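PDB 4GBM: CurM Sulfotransferase from Moorea producta, which probably transfers a sulfonate group from the donor PAPS to a curacin pathway intermediate, and here holds the spent cofactor PAP. Local coordinates for residues L47-V50 with M51-H55. The protein carries 2 engineered substitutions. Residues are numbered along the deposited sequence; the frame is centred on the assembly and turned at random.
Sequences LLRV and MLAGH. With A3P (adenosine-3'-5'-diphosphate), chain G.
Leu47 and Met51, one turn apart on helix 45-53, form the tightly packed side of this local contact. Met51 CE rests 3.8 Å from Leu47 CG, the two side chains crossing at a slant. With Leu47 CG anti to its amide nitrogen (chi1 173°), one branch turns to the cofactor, CD2 lying 3.8 Å from C2 of the A3P adenine, while CD1 meets Met51 CE. Cutting Leu47 back to an alanine is likely to leave the adenine and the Met51 methyl without the apolar group they share. Leu48 and Leu52 meet more loosely, CD1 to CG at 4.4 Å, and both also touch Ile37 of strand 35-39.

Met51 N donates to Leu47 O at 2.9 Å with an N-H...O angle of 166°, whereas at partly exposed Ala53 and Gly54 the Ala53 N is shared between Arg49 O (N-H...O 133°) and, weakly, Val50 O. Arg49 itself is buried: its guanidinium bonds to the carbonyls of Arg255 and Met256, with Val50 CG2 3.6 Å above one face. Ser45 OG and Thr46 OG1, just upstream, bond to A3P, consistent with the P-loop-like 5'-phosphosulfate-binding loop that leads into this helix in the sulfotransferase fold.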
loop_
_atom_site.group_PDB
_atom_site.type_symbol
_atom_site.label_atom_id
_atom_site.label_comp_id
_atom_site.label_asym_id
_atom_site.label_seq_id
_atom_site.Cartn_x
_atom_site.Cartn_y
_atom_site.Cartn_z
ATOM N N LEU A 47 6.445 -1.386 -4.930
ATOM C CA LEU A 47 6.678 -1.874 -6.293
ATOM C C LEU A 47 5.367 -1.971 -7.082
ATOM O O LEU A 47 5.270 -1.445 -8.190
ATOM C CB LEU A 47 7.379 -3.229 -6.267
ATOM C CG LEU A 47 7.528 -3.922 -7.626
ATOM C CD1 LEU A 47 8.483 -3.158 -8.551
ATOM C CD2 LEU A 47 8.026 -5.342 -7.393
ATOM N N LEU A 48 4.363 -2.617 -6.501
ATOM C CA LEU A 48 3.079 -2.746 -7.185
ATOM C C LEU A 48 2.427 -1.391 -7.487
ATOM O O LEU A 48 1.959 -1.158 -8.612
ATOM C CB LEU A 48 2.130 -3.656 -6.396
ATOM C CG LEU A 48 0.762 -3.861 -7.055
ATOM C CD1 LEU A 48 0.872 -4.495 -8.451
ATOM C CD2 LEU A 48 -0.122 -4.714 -6.146
ATOM N N ARG A 49 2.410 -0.489 -6.508
ATOM C CA ARG A 49 1.769 0.809 -6.750
ATOM C C ARG A 49 2.505 1.598 -7.829
ATOM O O ARG A 49 1.880 2.296 -8.623
ATOM C CB ARG A 49 1.554 1.602 -5.449
ATOM C CG ARG A 49 2.706 2.480 -4.978
ATOM C CD ARG A 49 2.623 3.910 -5.532
ATOM N NE ARG A 49 3.805 4.666 -5.119
ATOM C CZ ARG A 49 4.371 5.637 -5.827
ATOM N NH1 ARG A 49 5.469 6.226 -5.358
ATOM N NH2 ARG A 49 3.863 6.017 -7.003
ATOM N N VAL A 50 3.825 1.435 -7.891
ATOM C CA VAL A 50 4.644 2.115 -8.905
ATOM C C VAL A 50 4.409 1.521 -10.300
ATOM O O VAL A 50 4.327 2.258 -11.279
ATOM C CB VAL A 50 6.147 2.133 -8.519
ATOM C CG1 VAL A 50 7.006 2.684 -9.657
ATOM C CG2 VAL A 50 6.355 2.982 -7.258
ATOM N N MET A 51 4.288 0.197 -10.387
ATOM C CA MET A 51 3.888 -0.439 -11.648
ATOM C C MET A 51 2.578 0.151 -12.152
ATOM O O MET A 51 2.476 0.553 -13.313
ATOM C CB MET A 51 3.745 -1.945 -11.484
ATOM C CG MET A 51 5.064 -2.654 -11.289
ATOM S SD MET A 51 4.761 -4.309 -10.638
ATOM C CE MET A 51 6.283 -5.129 -10.979
ATOM N N LEU A 52 1.581 0.201 -11.272
ATOM C CA LEU A 52 0.264 0.721 -11.653
ATOM C C LEU A 52 0.280 2.214 -11.996
ATOM O O LEU A 52 -0.553 2.671 -12.776
ATOM C CB LEU A 52 -0.777 0.440 -10.565
ATOM C CG LEU A 52 -1.049 -1.045 -10.282
ATOM C CD1 LEU A 52 -2.025 -1.217 -9.118
ATOM C CD2 LEU A 52 -1.575 -1.756 -11.527
ATOM N N ALA A 53 1.225 2.961 -11.416
ATOM C CA ALA A 53 1.357 4.403 -11.680
ATOM C C ALA A 53 1.615 4.711 -13.156
ATOM O O ALA A 53 1.334 5.820 -13.620
ATOM C CB ALA A 53 2.458 5.017 -10.806
ATOM N N GLY A 54 2.138 3.724 -13.879
ATOM C CA GLY A 54 2.412 3.867 -15.303
ATOM C C GLY A 54 1.200 3.772 -16.212
ATOM O O GLY A 54 1.263 4.191 -17.365
ATOM N N HIS A 55 0.093 3.241 -15.696
ATOM C CA HIS A 55 -1.097 3.031 -16.514
ATOM C C HIS A 55 -1.888 4.327 -16.717
ATOM O O HIS A 55 -2.177 5.033 -15.757
ATOM C CB HIS A 55 -1.990 1.977 -15.868
ATOM C CG HIS A 55 -2.967 1.362 -16.816
ATOM N ND1 HIS A 55 -4.051 2.050 -17.317
ATOM C CD2 HIS A 55 -3.022 0.123 -17.359
ATOM C CE1 HIS A 55 -4.729 1.263 -18.135
ATOM N NE2 HIS A 55 -4.125 0.088 -18.178
HETATM P P1 A3P G . 13.424 -5.267 1.360
HETATM O O1P A3P G . 13.540 -4.983 2.836
HETATM O O2P A3P G . 14.087 -4.226 0.493
HETATM O O3P A3P G . 13.754 -6.689 1.006
HETATM P P2 A3P G . 6.768 -2.552 0.758
HETATM O O4P A3P G . 5.438 -3.221 0.908
HETATM O O5P A3P G . 7.360 -1.993 2.020
HETATM O O6P A3P G . 6.815 -1.594 -0.402
HETATM O "O5'" A3P G . 7.783 -3.754 0.379
HETATM C "C5'" A3P G . 9.192 -3.505 0.385
HETATM C "C4'" A3P G . 9.842 -4.713 -0.244
HETATM O "O4'" A3P G . 9.547 -4.717 -1.646
HETATM C "C3'" A3P G . 11.356 -4.658 -0.188
HETATM O "O3'" A3P G . 11.827 -5.115 1.089
HETATM C "C2'" A3P G . 11.728 -5.566 -1.354
HETATM O "O2'" A3P G . 11.817 -6.930 -0.933
HETATM C "C1'" A3P G . 10.565 -5.434 -2.332
HETATM N N9 A3P G . 10.983 -4.658 -3.527
HETATM C C8 A3P G . 11.229 -3.334 -3.610
HETATM N N7 A3P G . 11.622 -2.982 -4.864
HETATM C C5 A3P G . 11.628 -4.115 -5.598
HETATM C C6 A3P G . 11.936 -4.483 -7.000
HETATM N N6 A3P G . 12.316 -3.528 -7.885
HETATM N N1 A3P G . 11.812 -5.791 -7.348
HETATM C C2 A3P G . 11.417 -6.745 -6.474
HETATM N N3 A3P G . 11.116 -6.474 -5.187
HETATM C C4 A3P G . 11.200 -5.207 -4.721
#